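Local coordinates for protein glutathione S-transferase (Rhodospirillum rubrum F11, PDB 4O7H) that probably catalyses the conjugation of the thiol of glutathione to electrophilic substrates, as a two-subunit enzyme of the glutathione S-transferase family, at residues A[19-25]-A[70-74]; A[78-82]-A[158-164]; A[114-119]-A[208-212]. All blocks are in the same frame, centred on the assembly; numbering follows the deposited sequence.

Contact 1: A[19-25]-A[70-74]; sequences ALAEKRL and YLEEV
Leu71 carries the apolar centre, reaching from helix 64-74 to meet the last turn of helix 11-22 and the residues just after it. Its CD1 lies 4.0 Å from Leu20 CD2, the two side chains crossing at about a right angle, while Ala19 CB closes on the same methyl. On the other branch, CD2 of Leu71 runs past CD1 of Leu25 at 4.0 Å. A Schellman motif at Arg24, with Leu25 N bonded back to Leu20 O, brings Leu25 into line beside Leu20. Further out, Lys23 stretches over Leu71, its CD 4.1 Å from Leu71 CB, and then bends at its last torsion (chi4 -83°) toward Glu72. There NZ makes a salt bridge of 3.0 Å to Glu72 OE1, arriving from above the carboxylate plane. The ammonium group is also bound by the carbonyls of Tyr75 and Pro78, and Glu72 OE1 accepts from Leu80 N. Cut back to an alanine here, the chain would probably leave Glu72 without this charged mate and the two carbonyls without the ammonium group between them. The two helices pack together in the thioredoxin-like domain, with Leu53 of strand 52-54 against Leu71 and Tyr161 of helix 161-175 touching Ala19, Lys23 and Leu71.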
# COMPACT_ATOMS: atom_id res chain seq x y z
N ALA A 19 10.79 13.58 0.28
CA ALA A 19 9.96 14.16 1.35
C ALA A 19 10.81 14.82 2.45
O ALA A 19 10.52 15.92 2.90
CB ALA A 19 9.06 13.09 1.94
N LEU A 20 11.87 14.15 2.89
CA LEU A 20 12.73 14.67 3.91
C LEU A 20 13.31 16.03 3.45
O LEU A 20 13.35 17.01 4.22
CB LEU A 20 13.85 13.66 4.17
CG LEU A 20 13.43 12.45 5.02
CD1 LEU A 20 14.51 11.38 4.90
CD2 LEU A 20 13.17 12.82 6.47
N ALA A 21 13.76 16.08 2.21
CA ALA A 21 14.34 17.30 1.63
C ALA A 21 13.27 18.42 1.50
O ALA A 21 13.55 19.59 1.78
CB ALA A 21 15.01 17.03 0.31
N GLU A 22 12.07 18.07 1.06
CA GLU A 22 10.98 19.04 0.95
C GLU A 22 10.66 19.63 2.31
O GLU A 22 10.37 20.83 2.42
CB GLU A 22 9.73 18.39 0.38
CG GLU A 22 9.80 18.15 -1.13
CD GLU A 22 9.79 19.40 -1.97
OE1 GLU A 22 9.08 20.36 -1.58
OE2 GLU A 22 10.48 19.42 -3.02
N LYS A 23 10.82 18.82 3.37
CA LYS A 23 10.54 19.28 4.76
C LYS A 23 11.77 19.92 5.41
O LYS A 23 11.74 20.29 6.57
CB LYS A 23 9.99 18.15 5.59
CG LYS A 23 8.56 17.83 5.15
CD LYS A 23 7.88 16.81 6.01
CE LYS A 23 6.42 16.74 5.67
NZ LYS A 23 5.59 17.77 6.33
N ARG A 24 12.84 20.05 4.64
CA ARG A 24 14.08 20.66 5.13
C ARG A 24 14.65 19.91 6.35
O ARG A 24 15.16 20.51 7.33
CB ARG A 24 13.86 22.11 5.45
CG ARG A 24 14.00 22.99 4.23
CD ARG A 24 12.93 22.82 3.18
NE ARG A 24 13.03 23.83 2.09
CZ ARG A 24 12.10 23.99 1.15
NH1 ARG A 24 12.21 24.95 0.21
NH2 ARG A 24 11.07 23.17 1.11
N LEU A 25 14.55 18.59 6.31
CA LEU A 25 15.03 17.74 7.38
C LEU A 25 16.33 17.12 6.99
O LEU A 25 16.42 16.37 6.01
CB LEU A 25 13.99 16.65 7.71
CG LEU A 25 12.63 17.17 8.09
CD1 LEU A 25 11.66 16.01 8.22
CD2 LEU A 25 12.75 17.89 9.44
N TYR A 70 4.06 9.78 9.46
CA TYR A 70 4.82 10.19 10.64
C TYR A 70 5.45 11.55 10.36
O TYR A 70 5.39 12.46 11.23
CB TYR A 70 5.91 9.17 10.92
CG TYR A 70 6.94 9.64 11.92
CD1 TYR A 70 6.72 9.51 13.29
CD2 TYR A 70 8.13 10.20 11.49
CE1 TYR A 70 7.70 9.93 14.23
CE2 TYR A 70 9.09 10.63 12.43
CZ TYR A 70 8.86 10.51 13.76
OH TYR A 70 9.83 10.97 14.69
N LEU A 71 6.06 11.74 9.21
CA LEU A 71 6.70 13.05 8.91
C LEU A 71 5.69 14.19 8.95
O LEU A 71 6.00 15.29 9.45
CB LEU A 71 7.48 13.06 7.61
CG LEU A 71 8.68 12.14 7.51
CD1 LEU A 71 9.22 12.19 6.09
CD2 LEU A 71 9.75 12.49 8.57
N GLU A 72 4.47 13.95 8.47
CA GLU A 72 3.47 15.01 8.43
C GLU A 72 2.97 15.30 9.86
O GLU A 72 2.60 16.44 10.18
CB GLU A 72 2.33 14.63 7.47
CG GLU A 72 1.31 15.73 7.22
CD GLU A 72 1.71 16.75 6.16
OE1 GLU A 72 2.85 16.72 5.63
OE2 GLU A 72 0.80 17.59 5.85
N GLU A 73 2.98 14.30 10.72
CA GLU A 73 2.53 14.46 12.12
C GLU A 73 3.57 15.21 12.94
O GLU A 73 3.22 16.08 13.77
CB GLU A 73 2.25 13.09 12.76
CG GLU A 73 0.97 12.45 12.24
CD GLU A 73 0.79 11.01 12.66
OE1 GLU A 73 1.49 10.54 13.58
OE2 GLU A 73 -0.12 10.39 12.07
N VAL A 74 4.83 14.86 12.76
CA VAL A 74 5.89 15.41 13.65
C VAL A 74 6.52 16.69 13.10
O VAL A 74 7.03 17.53 13.86
CB VAL A 74 6.93 14.30 13.89
CG1 VAL A 74 8.09 14.80 14.72
CG2 VAL A 74 6.25 13.13 14.60

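Contact 2: A[78-82]-A[158-164]; sequences PSLLG and MLTYADI
The capped start of helix 161-175, in the C-terminal domain, receives the linker loop 78-82, with Leu80 fitted against Tyr161, Leu159 and Ile164. The two backbones are joined by a hydrogen bond from Tyr161 N to Leu80 O, 2.9 Å long and fairly straight at 161°, which lies in the carbonyl plane. The same carbonyl oxygen sits close to Thr160 CB. Leu80 CB stands over the centre of one face of the Tyr161 ring, a CH-pi contact 3.7 Å from the centroid, and Leu81 CD2 approaches the edge of that ring in its plane. Tyr161 also touches Ala19 of helix 11-22 and Leu71 of helix 64-74, so its ring fills the junction of the two domains.

Thr160 is the N-cap and forms a capping box with Asp163, a signature seen at this helix across the glutathione S-transferase family. With chi1 at 63°, Thr160 OG1 is turned to accept from Ala162 N at 3.1 Å, and Asp163 OD2 accepts from Thr160 N at 3.0 Å on its anti side. OD1 of the same carboxylate takes Leu154 N and Trp190 NE1, so both oxygens are engaged and the group is held against rotation. Leu159 and Ile164, on the two sides of the box in sequence, meet as a hydrophobic staple, and CD2 of Leu80 lies 4.0 Å from Leu159 CD2 while its CD1 reaches Ile164 CD1.

Toward the start of 158-164, Met158 bends at chi3 (-86°) and lays its SD 3.9 Å from Gly82 CA. Gly82 has a positive phi, at which a CB would be pressed against the carbonyl oxygen of Leu81. Nearby, a water donates to both Ser79 O and Leu159 O and so bridges the two backbones.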
# COMPACT_ATOMS: atom_id res chain seq x y z
N PRO A 78 6.73 22.28 5.85
CA PRO A 78 5.66 22.51 4.86
C PRO A 78 4.83 21.23 4.71
O PRO A 78 5.38 20.13 4.80
CB PRO A 78 6.40 22.77 3.58
CG PRO A 78 7.68 22.06 3.76
CD PRO A 78 8.03 22.19 5.18
N SER A 79 3.54 21.36 4.51
CA SER A 79 2.65 20.14 4.46
C SER A 79 2.79 19.45 3.11
O SER A 79 2.83 20.11 2.07
CB SER A 79 1.19 20.55 4.64
OG SER A 79 0.34 19.41 4.55
N LEU A 80 2.81 18.11 3.09
CA LEU A 80 2.80 17.37 1.88
C LEU A 80 1.46 16.61 1.71
O LEU A 80 1.30 15.83 0.79
CB LEU A 80 3.98 16.44 1.83
CG LEU A 80 5.33 17.16 1.71
CD1 LEU A 80 6.48 16.16 1.86
CD2 LEU A 80 5.48 17.91 0.41
N LEU A 81 0.52 16.85 2.63
CA LEU A 81 -0.84 16.30 2.48
C LEU A 81 -1.90 17.35 2.21
O LEU A 81 -2.91 17.04 1.59
CB LEU A 81 -1.23 15.56 3.73
CG LEU A 81 -0.67 14.14 3.90
CD1 LEU A 81 -0.93 13.68 5.35
CD2 LEU A 81 -1.20 13.17 2.89
N GLY A 82 -1.70 18.56 2.69
CA GLY A 82 -2.74 19.58 2.55
C GLY A 82 -3.67 19.60 3.74
O GLY A 82 -3.50 18.88 4.72
N MET A 158 -1.22 22.54 -4.50
CA MET A 158 0.11 22.53 -3.90
C MET A 158 0.76 21.19 -4.21
O MET A 158 0.06 20.24 -4.42
CB MET A 158 0.02 22.71 -2.40
CG MET A 158 -0.93 21.81 -1.69
SD MET A 158 -1.01 22.10 0.10
CE MET A 158 0.35 21.07 0.62
N LEU A 159 2.08 21.18 -4.24
CA LEU A 159 2.82 19.96 -4.40
C LEU A 159 2.57 19.08 -3.15
O LEU A 159 2.59 19.57 -2.00
CB LEU A 159 4.31 20.24 -4.60
CG LEU A 159 5.13 18.97 -4.82
CD1 LEU A 159 6.13 19.10 -5.96
CD2 LEU A 159 5.76 18.56 -3.53
N THR A 160 2.36 17.77 -3.37
CA THR A 160 2.04 16.84 -2.28
C THR A 160 2.75 15.52 -2.50
O THR A 160 3.48 15.33 -3.49
CB THR A 160 0.55 16.53 -2.19
OG1 THR A 160 0.12 15.86 -3.39
CG2 THR A 160 -0.22 17.81 -1.98
N TYR A 161 2.51 14.61 -1.57
CA TYR A 161 3.02 13.25 -1.68
C TYR A 161 2.54 12.64 -3.01
O TYR A 161 3.14 11.71 -3.53
CB TYR A 161 2.54 12.39 -0.53
CG TYR A 161 3.30 12.62 0.74
CD1 TYR A 161 4.67 12.47 0.77
CD2 TYR A 161 2.67 12.93 1.91
CE1 TYR A 161 5.35 12.64 1.94
CE2 TYR A 161 3.36 13.09 3.08
CZ TYR A 161 4.71 12.98 3.07
OH TYR A 161 5.39 13.16 4.24
N ALA A 162 1.45 13.10 -3.59
CA ALA A 162 1.05 12.55 -4.89
C ALA A 162 2.06 12.78 -5.95
O ALA A 162 2.43 11.85 -6.73
CB ALA A 162 -0.29 13.13 -5.31
N ASP A 163 2.51 14.02 -6.09
CA ASP A 163 3.54 14.35 -7.08
C ASP A 163 4.85 13.62 -6.77
O ASP A 163 5.51 13.06 -7.67
CB ASP A 163 3.84 15.85 -7.06
CG ASP A 163 2.61 16.69 -7.28
OD1 ASP A 163 2.29 16.95 -8.47
OD2 ASP A 163 1.98 17.07 -6.25
N ILE A 164 5.19 13.55 -5.48
CA ILE A 164 6.46 12.92 -5.11
C ILE A 164 6.44 11.43 -5.47
O ILE A 164 7.37 10.90 -6.08
CB ILE A 164 6.74 13.11 -3.65
CG1 ILE A 164 6.99 14.61 -3.34
CG2 ILE A 164 8.00 12.36 -3.26
CD1 ILE A 164 7.01 14.87 -1.87
O HOH W 1 3.94 21.40 -0.53

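Contact 3: A[114-119]-A[208-212]; sequences KLLKRV and ISPIR
Leu115 opens the contact with its CD2 at 3.9 Å from Ile211 CG2, the two side chains crossing at about a right angle. Its carbonyl oxygen, which accepts from Val119 N within the helix, also lies against Ile211 CD1 at 3.4 Å. One turn on, Arg118 bends at chi3 (50°) and spreads its guanidinium over Ile211, whose CG1 sits beneath the centre of one face, 3.8 Å from Arg118 CZ. Arg118 NH2 comes near Pro210 O, but the angle is too poor for a hydrogen bond, so the grip here is mainly by flat packing. Val119 completes the helix side with a single methyl: CG2 meets Ile211 CD1 at 3.6 Å, Ile208 CG2 at 3.9 Å and Ser209 O at 3.4 Å. The 208-212 loop can follow this surface because a cis peptide before Pro210 makes a type VI turn, closed by Ile211 N to Ile208 O at 2.9 Å, which turns Ile208 and Ile211 alike toward the helix. The contact thus lays the loop after helix 201-205 on the C-terminal end of helix 85-119, where Leu9 and Trp35 add apolar cover and Tyr175, ending helix 161-175, hydrogen-bonds through its hydroxyl to Ile208 N and Ile211 O.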
# COMPACT_ATOMS: atom_id res chain seq x y z
N LYS A 114 14.98 -4.99 -15.67
CA LYS A 114 16.05 -4.19 -16.27
C LYS A 114 17.08 -3.63 -15.33
O LYS A 114 18.19 -3.27 -15.76
CB LYS A 114 15.43 -3.05 -17.08
CG LYS A 114 14.62 -3.63 -18.22
CD LYS A 114 14.13 -2.58 -19.15
CE LYS A 114 15.28 -2.00 -19.95
NZ LYS A 114 14.71 -1.14 -21.02
N LEU A 115 16.74 -3.51 -14.05
CA LEU A 115 17.65 -2.92 -13.13
C LEU A 115 18.14 -3.93 -12.10
O LEU A 115 19.35 -4.14 -11.98
CB LEU A 115 17.00 -1.71 -12.45
CG LEU A 115 16.57 -0.63 -13.42
CD1 LEU A 115 15.99 0.56 -12.67
CD2 LEU A 115 17.74 -0.19 -14.31
N LEU A 116 17.22 -4.54 -11.35
CA LEU A 116 17.63 -5.43 -10.29
C LEU A 116 18.40 -6.63 -10.86
O LEU A 116 19.42 -7.01 -10.32
CB LEU A 116 16.44 -5.93 -9.44
CG LEU A 116 16.91 -6.87 -8.31
CD1 LEU A 116 17.85 -6.17 -7.33
CD2 LEU A 116 15.74 -7.50 -7.58
N LYS A 117 17.93 -7.17 -11.98
CA LYS A 117 18.58 -8.38 -12.49
C LYS A 117 20.00 -8.14 -12.87
O LYS A 117 20.84 -9.03 -12.74
CB LYS A 117 17.82 -8.98 -13.65
CG LYS A 117 16.68 -9.85 -13.18
CD LYS A 117 16.28 -10.89 -14.20
CE LYS A 117 14.78 -11.06 -14.19
NZ LYS A 117 14.27 -12.24 -14.93
N ARG A 118 20.29 -6.93 -13.33
CA ARG A 118 21.65 -6.59 -13.69
C ARG A 118 22.50 -6.34 -12.46
O ARG A 118 23.69 -6.66 -12.43
CB ARG A 118 21.67 -5.39 -14.63
CG ARG A 118 21.06 -5.68 -15.99
CD ARG A 118 21.23 -4.49 -16.90
NE ARG A 118 22.61 -4.00 -16.92
CZ ARG A 118 22.98 -2.87 -17.53
NH1 ARG A 118 22.09 -2.15 -18.19
NH2 ARG A 118 24.25 -2.48 -17.50
N VAL A 119 21.89 -5.80 -11.41
CA VAL A 119 22.61 -5.61 -10.17
C VAL A 119 23.03 -6.94 -9.51
O VAL A 119 24.13 -7.02 -8.98
CB VAL A 119 21.80 -4.77 -9.16
CG1 VAL A 119 22.51 -4.75 -7.83
CG2 VAL A 119 21.65 -3.36 -9.68
N ILE A 208 23.27 3.56 -9.74
CA ILE A 208 23.15 2.25 -9.22
C ILE A 208 24.00 1.37 -10.15
O ILE A 208 23.63 1.08 -11.28
CB ILE A 208 21.67 1.82 -9.22
CG1 ILE A 208 20.86 2.76 -8.33
CG2 ILE A 208 21.55 0.39 -8.74
CD1 ILE A 208 19.69 3.37 -9.02
N SER A 209 25.16 0.95 -9.63
CA SER A 209 26.06 0.10 -10.39
C SER A 209 25.40 -1.24 -10.70
O SER A 209 24.70 -1.81 -9.86
CB SER A 209 27.34 -0.11 -9.58
OG SER A 209 28.20 -1.02 -10.25
N PRO A 210 25.60 -1.77 -11.92
CA PRO A 210 26.44 -1.30 -13.01
C PRO A 210 25.62 -0.65 -14.13
O PRO A 210 26.02 -0.70 -15.30
CB PRO A 210 27.01 -2.62 -13.54
CG PRO A 210 25.84 -3.54 -13.46
CD PRO A 210 25.11 -3.14 -12.19
N ILE A 211 24.45 -0.11 -13.80
CA ILE A 211 23.60 0.41 -14.85
C ILE A 211 23.87 1.91 -15.08
O ILE A 211 23.89 2.71 -14.15
CB ILE A 211 22.11 0.19 -14.56
CG1 ILE A 211 21.81 -1.30 -14.33
CG2 ILE A 211 21.26 0.70 -15.70
CD1 ILE A 211 21.56 -1.66 -12.88
N ARG A 212 24.15 2.27 -16.32
CA ARG A 212 24.40 3.67 -16.66
C ARG A 212 23.02 4.24 -17.00
O ARG A 212 22.32 3.63 -17.77
CB ARG A 212 25.32 3.75 -17.90
CG ARG A 212 26.73 3.22 -17.62

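Overall arrangement
Contacts 1 and 2 are neighbours, their centres 11 Å apart, and they touch where Lys23 NZ binds Pro78 O. Contact 1 joins two helices of the thioredoxin-like domain; contact 2 follows it in the chain and sets the linker after helix 64-74 against the helical domain, so that the end of helix 64-74, the linker and the start of helix 161-175 form one continuous patch. Contact 3 lies on the opposite side of the chain's centre, its own centre about 30 Å from that of contact 2. Its segments alternate with those of contact 2, and helix 161-175 spans the distance: it begins in contact 2 and ends with Tyr175 beside contact 3.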